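Local coordinates for packaging enzyme P4 (Pseudomonas phage phi13, PDB 4BLP), which probably hydrolyses NTP as a hexameric RecA-like helicase motor that packages viral RNA into the capsid of this dsRNA phage, at residues D[137-141]-D[142-146]; D[189-192]-D[193-197]. All blocks are in the same frame, centred on the assembly; numbering follows the deposited sequence.

Interaction 1: D[137-141]-D[142-146]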
loop_
_atom_site.group_PDB
_atom_site.type_symbol
_atom_site.label_atom_id
_atom_site.label_comp_id
_atom_site.label_asym_id
_atom_site.label_seq_id
_atom_site.Cartn_x
_atom_site.Cartn_y
_atom_site.Cartn_z
ATOM N N HIS D 137 10.628 -41.678 8.566
ATOM C CA HIS D 137 10.015 -41.551 9.894
ATOM C C HIS D 137 8.740 -42.321 10.034
ATOM O O HIS D 137 7.970 -42.409 9.088
ATOM C CB HIS D 137 9.722 -40.045 10.146
ATOM C CG HIS D 137 10.965 -39.211 10.124
ATOM N ND1 HIS D 137 11.441 -38.619 8.946
ATOM C CD2 HIS D 137 11.870 -39.014 11.106
ATOM C CE1 HIS D 137 12.575 -38.014 9.294
ATOM N NE2 HIS D 137 12.888 -38.251 10.566
ATOM N N ASN D 138 8.473 -42.799 11.260
ATOM C CA ASN D 138 7.269 -43.562 11.546
ATOM C C ASN D 138 6.184 -42.615 12.012
ATOM O O ASN D 138 6.102 -42.269 13.193
ATOM C CB ASN D 138 7.558 -44.676 12.594
ATOM C CG ASN D 138 6.455 -45.695 12.727
ATOM O OD1 ASN D 138 5.358 -45.553 12.182
ATOM N ND2 ASN D 138 6.716 -46.754 13.473
ATOM N N TRP D 139 5.418 -42.087 11.054
ATOM C CA TRP D 139 4.303 -41.182 11.326
ATOM C C TRP D 139 3.252 -41.474 10.299
ATOM O O TRP D 139 3.466 -41.140 9.128
ATOM C CB TRP D 139 4.717 -39.699 11.276
ATOM C CG TRP D 139 3.540 -38.745 11.335
ATOM C CD1 TRP D 139 3.075 -37.950 10.329
ATOM C CD2 TRP D 139 2.705 -38.483 12.473
ATOM N NE1 TRP D 139 1.968 -37.252 10.754
ATOM C CE2 TRP D 139 1.729 -37.547 12.070
ATOM C CE3 TRP D 139 2.662 -38.988 13.797
ATOM C CZ2 TRP D 139 0.731 -37.082 12.941
ATOM C CZ3 TRP D 139 1.717 -38.471 14.678
ATOM C CH2 TRP D 139 0.754 -37.543 14.243
ATOM N N GLN D 140 2.133 -42.132 10.740
ATOM C CA GLN D 140 0.989 -42.525 9.884
ATOM C C GLN D 140 1.381 -43.694 8.983
ATOM O O GLN D 140 0.600 -44.623 8.842
ATOM C CB GLN D 140 0.427 -41.332 9.067
ATOM C CG GLN D 140 0.038 -40.127 9.943
ATOM C CD GLN D 140 -1.034 -40.494 10.941
ATOM O OE1 GLN D 140 -2.160 -40.838 10.574
ATOM N NE2 GLN D 140 -0.709 -40.451 12.236
ATOM N N VAL D 141 2.577 -43.640 8.360
ATOM C CA VAL D 141 3.192 -44.723 7.566
ATOM C C VAL D 141 4.578 -44.923 8.157
ATOM O O VAL D 141 5.101 -43.998 8.780
ATOM C CB VAL D 141 3.227 -44.479 6.040
ATOM C CG1 VAL D 141 1.811 -44.379 5.474
ATOM C CG2 VAL D 141 4.075 -43.249 5.677
ATOM N N ARG D 142 5.197 -46.102 7.938
ATOM C CA ARG D 142 6.498 -46.399 8.528
ATOM C C ARG D 142 7.656 -45.612 7.934
ATOM O O ARG D 142 8.687 -45.472 8.597
ATOM C CB ARG D 142 6.804 -47.907 8.381
ATOM C CG ARG D 142 5.914 -48.762 9.275
ATOM C CD ARG D 142 6.283 -50.217 9.199
ATOM N NE ARG D 142 5.358 -51.006 10.002
ATOM C CZ ARG D 142 5.253 -52.324 9.934
ATOM N NH1 ARG D 142 6.018 -53.017 9.099
ATOM N NH2 ARG D 142 4.382 -52.964 10.701
ATOM N N ASN D 143 7.500 -45.094 6.701
ATOM C CA ASN D 143 8.602 -44.469 5.982
ATOM C C ASN D 143 8.232 -43.104 5.418
ATOM O O ASN D 143 8.535 -42.802 4.266
ATOM C CB ASN D 143 9.043 -45.414 4.850
ATOM C CG ASN D 143 7.950 -45.722 3.840
ATOM O OD1 ASN D 143 6.741 -45.551 4.098
ATOM N ND2 ASN D 143 8.372 -46.108 2.652
ATOM N N HIS D 144 7.681 -42.242 6.282
ATOM C CA HIS D 144 7.344 -40.858 5.905
ATOM C C HIS D 144 8.650 -40.131 5.582
ATOM O O HIS D 144 9.611 -40.258 6.354
ATOM C CB HIS D 144 6.603 -40.202 7.086
ATOM C CG HIS D 144 5.847 -38.939 6.774
ATOM N ND1 HIS D 144 6.472 -37.842 6.195
ATOM C CD2 HIS D 144 4.550 -38.636 7.007
ATOM C CE1 HIS D 144 5.534 -36.900 6.089
ATOM N NE2 HIS D 144 4.353 -37.335 6.546
ATOM N N LEU D 145 8.729 -39.387 4.450
ATOM C CA LEU D 145 9.980 -38.635 4.219
ATOM C C LEU D 145 10.156 -37.543 5.271
ATOM O O LEU D 145 9.171 -37.068 5.860
ATOM C CB LEU D 145 9.968 -37.957 2.829
ATOM C CG LEU D 145 10.146 -38.913 1.624
ATOM C CD1 LEU D 145 10.063 -38.108 0.318
ATOM C CD2 LEU D 145 11.481 -39.685 1.696
ATOM N N SER D 146 11.413 -37.115 5.477
ATOM C CA SER D 146 11.679 -35.963 6.316
ATOM C C SER D 146 11.018 -34.741 5.654
ATOM O O SER D 146 10.922 -34.667 4.422
ATOM C CB SER D 146 13.180 -35.737 6.454
ATOM O OG SER D 146 13.798 -36.826 7.111
#
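A short antiparallel hairpin, strand 136-137 against strand 144-145, is tied at His137 and His144, a hydrogen-bonded pair. His137 N donates to His144 O at 2.8 Å, and His144 N returns a bond to His137 O, also 2.8 Å. The side chains of the pair leave on the same face, and CB of His144 packs at 3.3 Å from His137 O. In the connecting loop, Trp139 and Val141 pair their backbones through N-H to carbonyl bonds in both directions. This hairpin leads directly into strand 147-152, a central strand of the RecA-like sheet. The His144 ring, swung opposite the backbone N by chi1 of -164°, runs alongside the Trp139 side chain, its CD2 3.7 Å from Trp139 CD1 at the indole edge, the planes inclined by 49°. His144 CD2 also lies 3.5 Å from Trp139 O. His144 ND1 donates to Leu145 O at 2.8 Å, nearly in the ring plane, while NE2 is hydrogen-bonded to ND1 of His149; both ring nitrogens are thereby engaged and the ring's rotation is fixed. Val141 CG2 reaches 3.9 Å from Asn143 OD1, whose amide nitrogen ND2 bonds Thr297.

Interaction 2: D[189-192]-D[193-197]; sequences AVAD and LTEML
The backbone turns from the end of strand 187-189 into helix 193-205, whose first turn is closed by Met196 N donating to Asp192 O at 3.0 Å. Asp192 is the N-cap: its CG sits between its own backbone N and carbonyl carbon (chi1 80°), which folds the carboxylate back over the helix start. Asp192 OD1 takes the Glu195 N-H at 3.0 Å from above the carboxylate plane, whereas Asp192 OD2 receives the Thr194 hydroxyl OG1 at 2.6 Å on its syn lone pair and, weakly, Thr194 N. The extended Glu195 side chain passes Val190, its CG 3.8 Å from Val190 CG1, and Glu195 OE1 accepts the Ala191 N-H at 2.8 Å. The pattern resembles a capping box, but the N-H that Glu195 OE1 accepts belongs to Ala191, one residue before the N-cap. The two carboxylates come near each other, and Arg128 of a neighbouring subunit forms a salt bridge with Glu195 OE1, which probably eases their repulsion. On the Met196 side, Val190 CG2 packs 3.7 Å from Met196 CB. One water donates to both Asp192 OD1 and Glu195 OE1, lying 2.8 Å from the latter oxygen.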
loop_
_atom_site.group_PDB
_atom_site.type_symbol
_atom_site.label_atom_id
_atom_site.label_comp_id
_atom_site.label_asym_id
_atom_site.label_seq_id
_atom_site.Cartn_x
_atom_site.Cartn_y
_atom_site.Cartn_z
ATOM N N ALA D 189 5.578 -24.530 25.936
ATOM C CA ALA D 189 4.977 -23.295 25.455
ATOM C C ALA D 189 6.073 -22.415 24.848
ATOM O O ALA D 189 7.145 -22.268 25.443
ATOM C CB ALA D 189 4.283 -22.588 26.620
ATOM N N VAL D 190 5.793 -21.793 23.701
ATOM C CA VAL D 190 6.793 -20.921 23.033
ATOM C C VAL D 190 6.111 -19.604 22.681
ATOM O O VAL D 190 4.869 -19.550 22.638
ATOM C CB VAL D 190 7.459 -21.582 21.786
ATOM C CG1 VAL D 190 8.246 -22.844 22.200
ATOM C CG2 VAL D 190 6.411 -21.915 20.723
ATOM N N ALA D 191 6.925 -18.555 22.389
ATOM C CA ALA D 191 6.368 -17.236 22.121
ATOM C C ALA D 191 6.404 -16.830 20.642
ATOM O O ALA D 191 5.373 -16.399 20.106
ATOM C CB ALA D 191 7.085 -16.188 22.979
ATOM N N ASP D 192 7.594 -16.864 19.996
ATOM C CA ASP D 192 7.699 -16.340 18.606
ATOM C C ASP D 192 8.034 -17.454 17.624
ATOM O O ASP D 192 8.251 -18.612 18.021
ATOM C CB ASP D 192 8.761 -15.225 18.527
ATOM C CG ASP D 192 10.164 -15.754 18.444
ATOM O OD1 ASP D 192 10.531 -16.574 19.298
ATOM O OD2 ASP D 192 10.898 -15.366 17.485
ATOM N N LEU D 193 8.092 -17.101 16.358
ATOM C CA LEU D 193 8.383 -18.072 15.289
ATOM C C LEU D 193 9.782 -18.719 15.460
ATOM O O LEU D 193 9.923 -19.923 15.238
ATOM C CB LEU D 193 8.282 -17.314 13.954
ATOM C CG LEU D 193 8.819 -18.073 12.718
ATOM C CD1 LEU D 193 7.884 -19.261 12.359
ATOM C CD2 LEU D 193 8.914 -17.092 11.541
ATOM N N THR D 194 10.818 -17.925 15.848
ATOM C CA THR D 194 12.154 -18.512 15.956
ATOM C C THR D 194 12.223 -19.509 17.096
ATOM O O THR D 194 12.823 -20.583 16.922
ATOM C CB THR D 194 13.262 -17.438 16.117
ATOM O OG1 THR D 194 13.107 -16.735 17.359
ATOM C CG2 THR D 194 13.276 -16.445 14.949
ATOM N N GLU D 195 11.616 -19.173 18.253
ATOM C CA GLU D 195 11.634 -20.114 19.379
ATOM C C GLU D 195 10.853 -21.385 18.992
ATOM O O GLU D 195 11.274 -22.490 19.317
ATOM C CB GLU D 195 11.012 -19.447 20.632
ATOM C CG GLU D 195 11.116 -20.344 21.852
ATOM C CD GLU D 195 10.430 -19.775 23.089
ATOM O OE1 GLU D 195 9.612 -18.831 22.962
ATOM O OE2 GLU D 195 10.680 -20.326 24.182
ATOM N N MET D 196 9.696 -21.218 18.369
ATOM C CA MET D 196 8.887 -22.374 17.948
ATOM C C MET D 196 9.717 -23.305 17.057
ATOM O O MET D 196 9.781 -24.498 17.341
ATOM C CB MET D 196 7.639 -21.877 17.190
ATOM C CG MET D 196 6.683 -23.020 16.755
ATOM S SD MET D 196 7.239 -23.928 15.269
ATOM C CE MET D 196 7.054 -22.608 14.033
ATOM N N LEU D 197 10.379 -22.766 16.021
ATOM C CA LEU D 197 11.144 -23.607 15.104
ATOM C C LEU D 197 12.354 -24.251 15.774
ATOM O O LEU D 197 12.616 -25.412 15.526
ATOM C CB LEU D 197 11.595 -22.827 13.869
ATOM C CG LEU D 197 12.129 -23.690 12.708
ATOM C CD1 LEU D 197 11.154 -24.825 12.259
ATOM C CD2 LEU D 197 12.454 -22.818 11.526
HETATM O O HOH W 1 9.384 -21.097 26.088
HETATM O O HOH W 2 10.349 -16.327 21.993
#

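Overall arrangement
Interactions 1 and 2 come in series along the chain, on opposite sides of its centre, with centres about 25 Å apart and nearest atoms about 12 Å apart; they do not touch. Both border the mixed eight-stranded sheet. Interaction 1 is a two-stranded hairpin leading into central strand 147-152, which precedes a probable P-loop at Gly153 to Ser160, while interaction 2 joins strand 187-189, outermost in the sheet within this chain, to helix 193-205. Each also meets another copy of the protein: Leu145 packs on Gly178 of a second subunit, and Ala189 and residues 191-195 contact a third. The two contacts therefore place different parts of one RecA-like core at different subunit interfaces of the hexamer.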